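Side-chain contacts in glycoside hydrolase family 88 protein (Bacteroides vulgatus, PDB 4Q88), which has no established function but is probably a hydrolase acting on carbohydrates: residues Phe97-Val102 with Trp139-Ala144; Arg85-Tyr88 with Glu93-Leu96; Asn24-Ser29 with Gln313-Ile318; Lys308-Gln313 with Ile318-Pro323. All blocks are in the same frame, centred on the assembly; numbering follows the deposited sequence. Where two conformers were deposited one is given.

Contact 1 of 4, residues Phe97-Val102 with Trp139-Ala144; sequences FGDWQV and WHWVDA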
loop_
_atom_site.group_PDB
_atom_site.type_symbol
_atom_site.label_atom_id
_atom_site.label_comp_id
_atom_site.label_asym_id
_atom_site.label_seq_id
_atom_site.Cartn_x
_atom_site.Cartn_y
_atom_site.Cartn_z
ATOM N N PHE A 97 -13.149 2.139 10.189
ATOM C CA PHE A 97 -11.694 2.199 10.328
ATOM C C PHE A 97 -11.110 1.584 9.045
ATOM O O PHE A 97 -11.462 0.488 8.645
ATOM C CB PHE A 97 -11.285 1.428 11.584
ATOM C CG PHE A 97 -9.799 1.355 11.799
ATOM C CD1 PHE A 97 -9.044 2.500 11.844
ATOM C CD2 PHE A 97 -9.190 0.134 11.986
ATOM C CE1 PHE A 97 -7.666 2.424 12.062
ATOM C CE2 PHE A 97 -7.828 0.047 12.170
ATOM C CZ PHE A 97 -7.069 1.204 12.163
ATOM N N GLY A 98 -10.261 2.324 8.355
ATOM C CA GLY A 98 -9.792 1.957 7.017
ATOM C C GLY A 98 -9.090 0.613 6.923
ATOM O O GLY A 98 -9.101 -0.030 5.906
ATOM N N ASP A 99 -8.533 0.108 8.021
ATOM C CA ASP A 99 -7.928 -1.235 7.969
ATOM C C ASP A 99 -9.015 -2.322 7.738
ATOM O O ASP A 99 -8.679 -3.441 7.343
ATOM C CB ASP A 99 -7.190 -1.545 9.283
ATOM C CG ASP A 99 -5.859 -0.858 9.408
ATOM O OD1 ASP A 99 -5.407 -0.222 8.435
ATOM O OD2 ASP A 99 -5.244 -1.012 10.521
ATOM N N TRP A 100 -10.304 -1.970 7.929
ATOM C CA TRP A 100 -11.423 -2.890 7.644
ATOM C C TRP A 100 -12.071 -2.557 6.311
ATOM O O TRP A 100 -13.091 -3.098 5.949
ATOM C CB TRP A 100 -12.460 -2.825 8.752
ATOM C CG TRP A 100 -12.054 -3.618 9.954
ATOM C CD1 TRP A 100 -11.794 -3.139 11.219
ATOM C CD2 TRP A 100 -11.954 -5.033 10.023
ATOM N NE1 TRP A 100 -11.508 -4.192 12.057
ATOM C CE2 TRP A 100 -11.596 -5.366 11.355
ATOM C CE3 TRP A 100 -12.091 -6.066 9.075
ATOM C CZ2 TRP A 100 -11.364 -6.699 11.761
ATOM C CZ3 TRP A 100 -11.890 -7.391 9.476
ATOM C CH2 TRP A 100 -11.545 -7.696 10.815
ATOM N N GLN A 101 -11.427 -1.690 5.565
ATOM C CA GLN A 101 -11.947 -1.233 4.248
ATOM C C GLN A 101 -11.045 -1.550 3.060
ATOM O O GLN A 101 -11.482 -1.546 1.895
ATOM C CB GLN A 101 -12.201 0.261 4.306
ATOM C CG GLN A 101 -13.221 0.692 5.335
ATOM C CD GLN A 101 -13.402 2.201 5.409
ATOM O OE1 GLN A 101 -12.533 2.962 4.979
ATOM N NE2 GLN A 101 -14.528 2.652 5.966
ATOM N N VAL A 102 -9.781 -1.867 3.307
ATOM C CA VAL A 102 -8.856 -2.246 2.219
ATOM C C VAL A 102 -9.293 -3.538 1.513
ATOM O O VAL A 102 -9.071 -3.674 0.291
ATOM C CB VAL A 102 -7.361 -2.280 2.686
ATOM C CG1 VAL A 102 -7.213 -3.040 3.980
ATOM C CG2 VAL A 102 -6.421 -2.835 1.631
ATOM N N TRP A 139 -8.869 9.575 7.847
ATOM C CA TRP A 139 -7.560 9.035 7.425
ATOM C C TRP A 139 -6.532 9.771 8.297
ATOM O O TRP A 139 -5.745 10.606 7.843
ATOM C CB TRP A 139 -7.344 9.311 5.914
ATOM C CG TRP A 139 -8.315 8.618 5.052
ATOM C CD1 TRP A 139 -9.196 7.627 5.422
ATOM C CD2 TRP A 139 -8.497 8.822 3.664
ATOM N NE1 TRP A 139 -9.925 7.220 4.336
ATOM C CE2 TRP A 139 -9.525 7.960 3.249
ATOM C CE3 TRP A 139 -7.903 9.690 2.722
ATOM C CZ2 TRP A 139 -9.949 7.884 1.931
ATOM C CZ3 TRP A 139 -8.375 9.643 1.406
ATOM C CH2 TRP A 139 -9.370 8.759 1.026
ATOM N N HIS A 140 -6.563 9.437 9.571
ATOM C CA HIS A 140 -5.782 10.133 10.618
ATOM C C HIS A 140 -4.410 9.462 10.904
ATOM O O HIS A 140 -3.725 9.813 11.894
ATOM C CB HIS A 140 -6.595 10.195 11.967
ATOM C CG HIS A 140 -7.161 8.870 12.402
ATOM N ND1 HIS A 140 -6.482 7.987 13.210
ATOM C CD2 HIS A 140 -8.355 8.286 12.143
ATOM C CE1 HIS A 140 -7.216 6.899 13.397
ATOM N NE2 HIS A 140 -8.373 7.069 12.784
ATOM N N TRP A 141 -4.039 8.481 10.072
ATOM C CA TRP A 141 -2.722 7.813 10.118
ATOM C C TRP A 141 -2.304 7.587 8.677
ATOM O O TRP A 141 -3.179 7.355 7.813
ATOM C CB TRP A 141 -2.748 6.562 11.017
ATOM C CG TRP A 141 -3.337 5.359 10.425
ATOM C CD1 TRP A 141 -2.661 4.228 10.071
ATOM C CD2 TRP A 141 -4.732 5.106 10.141
ATOM N NE1 TRP A 141 -3.552 3.287 9.548
ATOM C CE2 TRP A 141 -4.812 3.826 9.545
ATOM C CE3 TRP A 141 -5.901 5.865 10.258
ATOM C CZ2 TRP A 141 -6.008 3.287 9.090
ATOM C CZ3 TRP A 141 -7.087 5.338 9.781
ATOM C CH2 TRP A 141 -7.134 4.048 9.235
ATOM N N VAL A 142 -1.016 7.713 8.363
ATOM C CA VAL A 142 -0.642 7.794 6.949
ATOM C C VAL A 142 -0.961 6.502 6.171
ATOM O O VAL A 142 -1.310 6.564 4.992
ATOM C CB VAL A 142 0.829 8.203 6.766
ATOM C CG1 VAL A 142 1.760 7.071 7.161
ATOM C CG2 VAL A 142 1.108 8.598 5.311
ATOM N N ASP A 143 -0.926 5.355 6.859
ATOM C CA ASP A 143 -1.142 4.064 6.210
ATOM C C ASP A 143 -2.556 4.007 5.545
ATOM O O ASP A 143 -2.782 3.272 4.582
ATOM C CB ASP A 143 -1.020 2.876 7.148
ATOM C CG ASP A 143 0.094 2.962 8.177
ATOM O OD1 ASP A 143 0.488 4.042 8.637
ATOM O OD2 ASP A 143 0.486 1.895 8.623
ATOM N N ALA A 144 -3.495 4.791 6.076
ATOM C CA ALA A 144 -4.862 4.873 5.590
ATOM C C ALA A 144 -4.903 5.223 4.138
ATOM O O ALA A 144 -5.835 4.814 3.426
ATOM C CB ALA A 144 -5.671 5.913 6.335
HETATM O O HOH W 1 -3.140 0.786 8.377
HETATM O O HOH W 2 -11.797 5.424 5.667
#
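F97 and W141 meet in an offset stack, the phenyl ring against the six-membered ring of the indole, with centroids 4.7 Å apart and planes inclined by 27°. F97 CE1 stands over one face of the indole, near its rim and 3.3 Å from W141 CH2. F97 reaches that face with CG anti to the backbone N (chi1 177°). The opposite face takes the methyl of A144, the last residue of the type I turn that begins at W141, and the indole is held between the phenyl ring and its own turn.

Polar groups line the edge of the indole. G98 N approaches W141 CH2 to 3.7 Å, and D99 OD1 lies 3.6 Å from W141 CZ2, its carboxylate plane almost perpendicular to the ring.

One water molecule accepts from W141 NE1 (2.8 Å) and donates to D99 OD1 (2.5 Å); a second joins W139 NE1 to Q101 OE1 in the same sense.

The contact couples the loops leading into helices 103-113 and 144-159 of the (α/α)6 barrel. With water satisfying the N-H groups of W139 and W141 and no direct hydrogen bond between the segments, direct contact is the stack and packing at the indole's edge.

Contact 2 of 4, residues Arg85-Tyr88 with Glu93-Leu96; sequences RSTY and EYVL. With EDO (1,2-ethanediol), chain D.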
loop_
_atom_site.group_PDB
_atom_site.type_symbol
_atom_site.label_atom_id
_atom_site.label_comp_id
_atom_site.label_asym_id
_atom_site.label_seq_id
_atom_site.Cartn_x
_atom_site.Cartn_y
_atom_site.Cartn_z
ATOM N N ARG A 85 -17.332 2.635 14.465
ATOM C CA ARG A 85 -16.153 3.390 14.887
ATOM C C ARG A 85 -15.135 3.485 13.779
ATOM O O ARG A 85 -15.118 2.667 12.837
ATOM C CB ARG A 85 -15.508 2.729 16.087
ATOM C CG ARG A 85 -16.415 2.649 17.277
ATOM C CD ARG A 85 -15.607 2.413 18.531
ATOM N NE ARG A 85 -16.423 2.846 19.658
ATOM C CZ ARG A 85 -15.969 3.495 20.721
ATOM N NH1 ARG A 85 -14.668 3.770 20.856
ATOM N NH2 ARG A 85 -16.838 3.861 21.659
ATOM N N SER A 86 -14.300 4.528 13.875
ATOM C CA SER A 86 -13.277 4.811 12.889
ATOM C C SER A 86 -11.849 4.916 13.436
ATOM O O SER A 86 -10.948 5.306 12.698
ATOM C CB SER A 86 -13.613 6.107 12.179
ATOM O OG SER A 86 -13.606 7.181 13.091
ATOM N N THR A 87 -11.635 4.580 14.699
ATOM C CA THR A 87 -10.298 4.468 15.266
ATOM C C THR A 87 -9.856 3.010 15.258
ATOM O O THR A 87 -10.593 2.156 14.780
ATOM C CB THR A 87 -10.283 5.029 16.684
ATOM O OG1 THR A 87 -11.258 4.324 17.456
ATOM C CG2 THR A 87 -10.635 6.534 16.669
ATOM N N TYR A 88 -8.656 2.701 15.779
ATOM C CA TYR A 88 -8.152 1.300 15.721
ATOM C C TYR A 88 -9.011 0.326 16.518
ATOM O O TYR A 88 -9.234 0.538 17.700
ATOM C CB TYR A 88 -6.706 1.131 16.235
ATOM C CG TYR A 88 -6.180 -0.292 15.937
ATOM C CD1 TYR A 88 -6.366 -1.341 16.834
ATOM C CD2 TYR A 88 -5.505 -0.572 14.757
ATOM C CE1 TYR A 88 -5.918 -2.621 16.553
ATOM C CE2 TYR A 88 -5.041 -1.842 14.459
ATOM C CZ TYR A 88 -5.282 -2.878 15.356
ATOM O OH TYR A 88 -4.811 -4.157 15.057
ATOM N N GLU A 93 -17.455 -3.672 15.357
ATOM C CA GLU A 93 -18.001 -2.308 15.245
ATOM C C GLU A 93 -17.058 -1.317 14.503
ATOM O O GLU A 93 -17.464 -0.218 14.180
ATOM C CB GLU A 93 -18.355 -1.714 16.588
ATOM C CG GLU A 93 -17.226 -1.422 17.516
ATOM C CD GLU A 93 -16.875 -2.578 18.431
ATOM O OE1 GLU A 93 -16.803 -3.760 17.982
ATOM O OE2 GLU A 93 -16.609 -2.270 19.607
ATOM N N TYR A 94 -15.848 -1.759 14.220
ATOM C CA TYR A 94 -14.814 -0.887 13.619
ATOM C C TYR A 94 -14.949 -0.762 12.098
ATOM O O TYR A 94 -13.938 -0.766 11.360
ATOM C CB TYR A 94 -13.420 -1.366 14.095
ATOM C CG TYR A 94 -13.253 -1.004 15.562
ATOM C CD1 TYR A 94 -12.800 0.236 15.936
ATOM C CD2 TYR A 94 -13.611 -1.900 16.589
ATOM C CE1 TYR A 94 -12.683 0.582 17.266
ATOM C CE2 TYR A 94 -13.483 -1.554 17.918
ATOM C CZ TYR A 94 -13.068 -0.308 18.243
ATOM O OH TYR A 94 -12.946 0.028 19.558
ATOM N N VAL A 95 -16.203 -0.584 11.656
ATOM C CA VAL A 95 -16.583 -0.610 10.242
ATOM C C VAL A 95 -15.992 0.577 9.454
ATOM O O VAL A 95 -15.700 0.433 8.261
ATOM C CB VAL A 95 -18.096 -0.636 10.063
ATOM C CG1 VAL A 95 -18.482 -0.652 8.594
ATOM C CG2 VAL A 95 -18.732 -1.867 10.749
ATOM N N LEU A 96 -15.866 1.732 10.108
ATOM C CA LEU A 96 -15.349 2.929 9.468
ATOM C C LEU A 96 -13.859 3.145 9.671
ATOM O O LEU A 96 -13.340 4.214 9.314
ATOM C CB LEU A 96 -16.131 4.153 9.969
ATOM C CG LEU A 96 -17.611 4.117 9.568
ATOM C CD1 LEU A 96 -18.348 5.336 10.104
ATOM C CD2 LEU A 96 -17.793 3.988 8.057
HETATM C C1 EDO D . -14.725 6.172 16.454
HETATM O O1 EDO D . -15.274 7.308 15.812
HETATM C C2 EDO D . -14.263 6.493 17.879
HETATM O O2 EDO D . -13.550 5.348 18.413
#
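The carbonyl O of E93 receives two backbone N-H groups: R85 N, 2.9 Å from E93 O and nearly straight (160° at the hydrogen), and more weakly V95 N from its own segment. R85 also offers its carbonyl, and L96 N donates to R85 O at 3.0 Å in a more bent bond. Both polar backbone atoms of R85 are thus tied to the 93-96 segment.

Y94 carries much of the side-chain contact. With CG opposite the carbonyl carbon (chi1 -72°), its ring runs beside the side chain of R85, pointing the same way, and R85 CD lies 3.7 Å from Y94 CE1. A methylene of the arginine, not its charged end, packs obliquely against the ring; the guanidinium plane is turned 64° from it. At the ring's edge T87 O comes within 3.1 Å of Y94 CD1, while Y88 O comes in obliquely, 3.5 Å from Y94 CE1. A glycine in place of Y94 would probably leave the R85 methylenes freer to turn and the T87 and Y88 carbonyls without the ring that packs on them.

S86 CB packs 3.4 Å from L96 O, while L96 rests on helix 117-132. A 1,2-ethanediol, probably from the crystallisation liquor, shares a hydrogen bond between its O2 and T87 OG1 (2.7 Å), and R85 NH1 is near the same oxygen. The carboxylate of E93 turns to S91, and the hydroxyl of Y88 to E90.

Main-chain bonds thus close the loop before helix 103-113; the tyrosine adds packing on methylenes and carbonyl oxygens, and no salt bridge joins R85 to E93.

Contact 3 of 4, residues Asn24-Ser29 with Gln313-Ile318; sequences NQRYQS and QADGKI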
loop_
_atom_site.group_PDB
_atom_site.type_symbol
_atom_site.label_atom_id
_atom_site.label_comp_id
_atom_site.label_asym_id
_atom_site.label_seq_id
_atom_site.Cartn_x
_atom_site.Cartn_y
_atom_site.Cartn_z
ATOM N N ASN A 24 4.557 -16.464 -4.607
ATOM C CA ASN A 24 3.123 -16.542 -4.455
ATOM C C ASN A 24 2.680 -17.967 -4.164
ATOM O O ASN A 24 1.770 -18.167 -3.359
ATOM C CB ASN A 24 2.367 -15.959 -5.653
ATOM C CG ASN A 24 1.077 -15.260 -5.234
ATOM O OD1 ASN A 24 0.951 -14.788 -4.083
ATOM N ND2 ASN A 24 0.101 -15.216 -6.135
ATOM N N GLN A 25 3.311 -18.948 -4.809
ATOM C CA GLN A 25 2.952 -20.345 -4.548
ATOM C C GLN A 25 3.312 -20.785 -3.160
ATOM O O GLN A 25 2.529 -21.479 -2.532
ATOM C CB GLN A 25 3.530 -21.272 -5.586
ATOM C CG GLN A 25 2.755 -21.078 -6.864
ATOM C CD GLN A 25 3.370 -21.738 -8.061
ATOM O OE1 GLN A 25 4.251 -22.594 -7.940
ATOM N NE2 GLN A 25 2.903 -21.336 -9.246
ATOM N N ARG A 26 4.453 -20.345 -2.668
ATOM C CA ARG A 26 4.848 -20.649 -1.284
ATOM C C ARG A 26 3.804 -20.125 -0.334
ATOM O O ARG A 26 3.329 -20.851 0.551
ATOM C CB ARG A 26 6.207 -20.057 -0.962
ATOM C CG ARG A 26 6.723 -20.403 0.447
ATOM C CD ARG A 26 7.719 -19.386 0.954
ATOM N NE ARG A 26 7.772 -19.304 2.416
ATOM C CZ ARG A 26 7.134 -18.395 3.174
ATOM N NH1 ARG A 26 6.326 -17.438 2.638
ATOM N NH2 ARG A 26 7.301 -18.449 4.505
ATOM N N TYR A 27 3.403 -18.863 -0.513
ATOM C CA TYR A 27 2.438 -18.276 0.416
ATOM C C TYR A 27 1.078 -19.013 0.376
ATOM O O TYR A 27 0.531 -19.385 1.422
ATOM C CB TYR A 27 2.263 -16.763 0.137
ATOM C CG TYR A 27 1.357 -16.153 1.129
ATOM C CD1 TYR A 27 1.841 -15.740 2.359
ATOM C CD2 TYR A 27 0.014 -16.025 0.877
ATOM C CE1 TYR A 27 0.998 -15.223 3.312
ATOM C CE2 TYR A 27 -0.842 -15.510 1.822
ATOM C CZ TYR A 27 -0.335 -15.098 3.033
ATOM O OH TYR A 27 -1.168 -14.570 3.984
ATOM N N GLN A 28 0.551 -19.265 -0.830
ATOM C CA GLN A 28 -0.760 -19.890 -0.951
ATOM C C GLN A 28 -0.750 -21.362 -0.536
ATOM O O GLN A 28 -1.761 -21.862 -0.042
ATOM C CB GLN A 28 -1.339 -19.725 -2.366
ATOM C CG GLN A 28 -1.588 -18.259 -2.705
ATOM C CD GLN A 28 -2.304 -18.019 -4.009
ATOM O OE1 GLN A 28 -2.724 -18.947 -4.698
ATOM N NE2 GLN A 28 -2.499 -16.747 -4.333
ATOM N N SER A 29 0.388 -22.044 -0.696
ATOM C CA SER A 29 0.464 -23.453 -0.296
ATOM C C SER A 29 0.513 -23.549 1.219
ATOM O O SER A 29 0.003 -24.497 1.795
ATOM C CB SER A 29 1.687 -24.153 -0.917
ATOM O OG SER A 29 2.898 -23.682 -0.351
ATOM N N GLN A 313 14.335 -14.773 -0.177
ATOM C CA GLN A 313 15.085 -15.965 0.188
ATOM C C GLN A 313 14.826 -17.082 -0.843
ATOM O O GLN A 313 13.883 -17.008 -1.644
ATOM C CB GLN A 313 14.716 -16.367 1.612
ATOM C CG GLN A 313 14.864 -15.196 2.594
ATOM C CD GLN A 313 14.622 -15.580 4.046
ATOM O OE1 GLN A 313 14.299 -16.731 4.354
ATOM N NE2 GLN A 313 14.791 -14.618 4.946
ATOM N N ALA A 314 15.687 -18.102 -0.850
ATOM C CA ALA A 314 15.594 -19.164 -1.860
ATOM C C ALA A 314 14.247 -19.845 -1.981
ATOM O O ALA A 314 13.856 -20.196 -3.068
ATOM C CB ALA A 314 16.672 -20.245 -1.600
ATOM N N ASP A 315 13.568 -20.098 -0.874
ATOM C CA ASP A 315 12.272 -20.774 -0.925
ATOM C C ASP A 315 11.058 -19.846 -1.219
ATOM O O ASP A 315 9.927 -20.312 -1.285
ATOM C CB ASP A 315 12.040 -21.569 0.358
ATOM C CG ASP A 315 11.831 -20.694 1.578
ATOM O OD1 ASP A 315 12.045 -19.438 1.563
ATOM O OD2 ASP A 315 11.448 -21.307 2.587
ATOM N N GLY A 316 11.302 -18.549 -1.445
ATOM C CA GLY A 316 10.215 -17.608 -1.736
ATOM C C GLY A 316 9.761 -16.789 -0.558
ATOM O O GLY A 316 8.923 -15.926 -0.717
ATOM N N LYS A 317 10.293 -17.039 0.636
ATOM C CA LYS A 317 9.991 -16.196 1.783
ATOM C C LYS A 317 10.617 -14.817 1.515
ATOM O O LYS A 317 11.632 -14.726 0.817
ATOM C CB LYS A 317 10.592 -16.854 3.033
ATOM C CG LYS A 317 10.582 -16.039 4.305
ATOM C CD LYS A 317 10.872 -16.895 5.544
ATOM C CE LYS A 317 11.016 -15.988 6.751
ATOM N NZ LYS A 317 11.350 -16.649 8.046
ATOM N N ILE A 318 10.013 -13.756 2.078
ATOM C CA ILE A 318 10.508 -12.395 1.942
ATOM C C ILE A 318 10.867 -11.920 3.370
ATOM O O ILE A 318 10.002 -11.883 4.254
ATOM C CB ILE A 318 9.442 -11.448 1.387
ATOM C CG1 ILE A 318 8.918 -11.965 0.039
ATOM C CG2 ILE A 318 10.020 -10.051 1.186
ATOM C CD1 ILE A 318 10.007 -12.174 -1.011
HETATM O O HOH W 3 6.211 -16.336 0.018
#
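R26 reaches from helix 13-30 to the 313-318 loop, its side chain crossing that of K317 at a slant. One face of the guanidinium meets K317 CB, 3.8 Å from R26 CZ and offset toward the rim. The arginine gets there with CG anti to its N (chi1 -177°) and a chain extended as far as NE, which also brings R26 CD to 3.3 Å from D315 O. Beyond the crossing K317 leads away, its ammonium hydrogen-bonded to the carbonyl of N337, so that the two like charges diverge.

The loop itself is a type I turn, Q313-G316, overlapped at its end by an Asx turn in which K317 N donates to D315 OD1 at 3.1 Å, from above the carboxylate plane. At G316 phi is positive (99°), and a side chain there would run into the preceding carbonyl and crowd R26 CB.

D315 OD2 and R26 NE are 4.2 Å apart, beyond a salt bridge, although the charges probably attract. The firmer polar link passes through a water that accepts from R26 NH1 (2.8 Å) and donates to G316 O (2.8 Å). Elsewhere on the helix, R22 NH1 adds weak hydrogen bonds to the carbonyls of Q313 and A314.

Contact 4 of 4, residues Lys308-Gln313 with Ile318-Pro323; sequences KTTALQ and IGYIQP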
loop_
_atom_site.group_PDB
_atom_site.type_symbol
_atom_site.label_atom_id
_atom_site.label_comp_id
_atom_site.label_asym_id
_atom_site.label_seq_id
_atom_site.Cartn_x
_atom_site.Cartn_y
_atom_site.Cartn_z
ATOM N N LYS A 308 15.671 -8.423 -4.701
ATOM C CA LYS A 308 15.878 -9.731 -5.384
ATOM C C LYS A 308 16.986 -10.516 -4.695
ATOM O O LYS A 308 16.923 -11.743 -4.626
ATOM C CB LYS A 308 16.231 -9.487 -6.848
ATOM C CG LYS A 308 16.698 -10.672 -7.663
ATOM C CD LYS A 308 17.214 -10.215 -9.022
ATOM C CE LYS A 308 17.143 -11.351 -10.033
ATOM N NZ LYS A 308 17.733 -10.941 -11.350
ATOM N N THR A 309 17.990 -9.815 -4.184
ATOM C CA THR A 309 19.229 -10.436 -3.671
ATOM C C THR A 309 19.222 -10.634 -2.167
ATOM O O THR A 309 19.780 -11.617 -1.658
ATOM C CB THR A 309 20.479 -9.581 -3.991
ATOM O OG1 THR A 309 20.536 -9.305 -5.387
ATOM C CG2 THR A 309 21.759 -10.293 -3.574
ATOM N N THR A 310 18.627 -9.689 -1.441
ATOM C CA THR A 310 18.653 -9.709 0.012
ATOM C C THR A 310 17.310 -10.049 0.656
ATOM O O THR A 310 17.243 -10.884 1.555
ATOM C CB THR A 310 19.213 -8.379 0.546
ATOM O OG1 THR A 310 20.546 -8.199 0.053
ATOM C CG2 THR A 310 19.220 -8.333 2.049
ATOM N N ALA A 311 16.218 -9.390 0.240
ATOM C CA ALA A 311 14.934 -9.672 0.880
ATOM C C ALA A 311 14.413 -11.053 0.503
ATOM O O ALA A 311 13.956 -11.815 1.364
ATOM C CB ALA A 311 13.925 -8.598 0.511
ATOM N N LEU A 312 14.440 -11.353 -0.792
ATOM C CA LEU A 312 14.004 -12.654 -1.289
ATOM C C LEU A 312 14.924 -13.759 -0.793
ATOM O O LEU A 312 16.136 -13.664 -0.968
ATOM C CB LEU A 312 14.037 -12.654 -2.811
ATOM C CG LEU A 312 13.618 -13.926 -3.546
ATOM C CD1 LEU A 312 12.187 -14.273 -3.221
ATOM C CD2 LEU A 312 13.801 -13.771 -5.036
ATOM N N GLN A 313 14.335 -14.773 -0.177
ATOM C CA GLN A 313 15.085 -15.965 0.188
ATOM C C GLN A 313 14.826 -17.082 -0.843
ATOM O O GLN A 313 13.883 -17.008 -1.644
ATOM C CB GLN A 313 14.716 -16.367 1.612
ATOM C CG GLN A 313 14.864 -15.196 2.594
ATOM C CD GLN A 313 14.622 -15.580 4.046
ATOM O OE1 GLN A 313 14.299 -16.731 4.354
ATOM N NE2 GLN A 313 14.791 -14.618 4.946
ATOM N N ILE A 318 10.013 -13.756 2.078
ATOM C CA ILE A 318 10.508 -12.395 1.942
ATOM C C ILE A 318 10.867 -11.920 3.370
ATOM O O ILE A 318 10.002 -11.883 4.254
ATOM C CB ILE A 318 9.442 -11.448 1.387
ATOM C CG1 ILE A 318 8.918 -11.965 0.039
ATOM C CG2 ILE A 318 10.020 -10.051 1.186
ATOM C CD1 ILE A 318 10.007 -12.174 -1.011
ATOM N N GLY A 319 12.119 -11.579 3.565
ATOM C CA GLY A 319 12.628 -11.244 4.901
ATOM C C GLY A 319 12.831 -9.738 5.120
ATOM O O GLY A 319 12.547 -8.910 4.242
ATOM N N TYR A 320 13.325 -9.415 6.314
ATOM C CA TYR A 320 13.584 -8.037 6.727
ATOM C C TYR A 320 12.340 -7.144 6.697
ATOM O O TYR A 320 12.463 -5.942 6.550
ATOM C CB TYR A 320 14.711 -7.368 5.924
ATOM C CG TYR A 320 16.054 -8.045 5.981
ATOM C CD1 TYR A 320 16.962 -7.753 6.990
ATOM C CD2 TYR A 320 16.413 -9.013 5.048
ATOM C CE1 TYR A 320 18.214 -8.377 7.038
ATOM C CE2 TYR A 320 17.656 -9.641 5.083
ATOM C CZ TYR A 320 18.556 -9.319 6.078
ATOM O OH TYR A 320 19.794 -9.974 6.067
ATOM N N ILE A 321 11.178 -7.728 6.952
ATOM C CA ILE A 321 9.941 -6.941 7.064
ATOM C C ILE A 321 9.746 -6.464 8.493
ATOM O O ILE A 321 9.587 -7.265 9.447
ATOM C CB ILE A 321 8.726 -7.724 6.537
ATOM C CG1 ILE A 321 8.911 -8.026 5.050
ATOM C CG2 ILE A 321 7.423 -6.899 6.779
ATOM C CD1 ILE A 321 8.036 -9.138 4.535
ATOM N N GLN A 322 9.711 -5.139 8.683
ATOM C CA GLN A 322 9.523 -4.550 10.021
ATOM C C GLN A 322 8.169 -5.072 10.555
ATOM O O GLN A 322 7.167 -5.018 9.852
ATOM C CB GLN A 322 9.441 -3.028 9.948
ATOM C CG GLN A 322 9.150 -2.385 11.304
ATOM C CD GLN A 322 9.142 -0.867 11.257
ATOM O OE1 GLN A 322 9.118 -0.249 10.200
ATOM N NE2 GLN A 322 9.183 -0.257 12.421
ATOM N N PRO A 323 8.125 -5.531 11.793
ATOM C CA PRO A 323 6.864 -6.089 12.337
ATOM C C PRO A 323 5.845 -4.992 12.643
ATOM O O PRO A 323 6.165 -3.794 12.588
ATOM C CB PRO A 323 7.297 -6.750 13.644
ATOM C CG PRO A 323 8.644 -6.234 13.917
ATOM C CD PRO A 323 9.284 -5.923 12.607
#
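A311 and G319 are joined by the hydrogen bond that crosses this contact: G319 N donates to A311 O over 2.9 Å, almost straight at the hydrogen (170°). The same oxygen also receives a CA-H...O contact from I318, with I318 CA 3.5 Å from A311 O. One N-H bond and a weaker CA-H contact, from consecutive residues, thus serve a carbonyl that, at the end of its helix, has no further turn to bond to.

The apolar contacts begin with L312 CD1 and I318 CD1, which touch at 3.7 Å where the two side chains cross obliquely. I318 CG2 approaches A311 CB to 4.2 Å. Helix 13-30, through V23, covers both L312 and I318.

Helix 293-311 ends here, in a wider pi-type turn. L312 is the first residue to leave helical angles, and it forms a single beta bridge with I318, so the chain doubles back on itself through the intervening turn.

Y320 provides the aromatic contact. Its side chain crosses that of T310 at about a right angle, and T310 CG2 meets Y320 CE2 at 3.7 Å, oblique to the ring; A311 CA lies farther off at the ring's edge. CG opposite the carbonyl carbon (chi1 -59°) brings the ring's CD2-CE2 side up to the last helical turn. A serine in its place would probably leave the T310 methyl uncovered and open a gap between the helix end and the loop. The backbone of Y320 is hydrogen-bonded to T272 and A336, while G319 O accepts from T272 OG1.

From the N terminus, contact 3 opens first, on helix 13-30, and closes 284 residues later, bringing the start of the chain against a loop near its end. Contacts 1 and 2 both fall within that span. Contact 2 closes a short loop ahead of helix 103-113; contact 1 follows in series, bridging to the loop before helix 144-159. These two touch, with H140 NE2 probably hydrogen-bonded to S86 O. Contact 4 closes the short loop between the end of helix 293-311 and residues 318-323, on the way to helix 341-358. It opens before contact 3 has closed and closes after it, so the two cross, sharing Q313 and I318. Contacts 1 and 4 lie on opposite sides of the chain's centre.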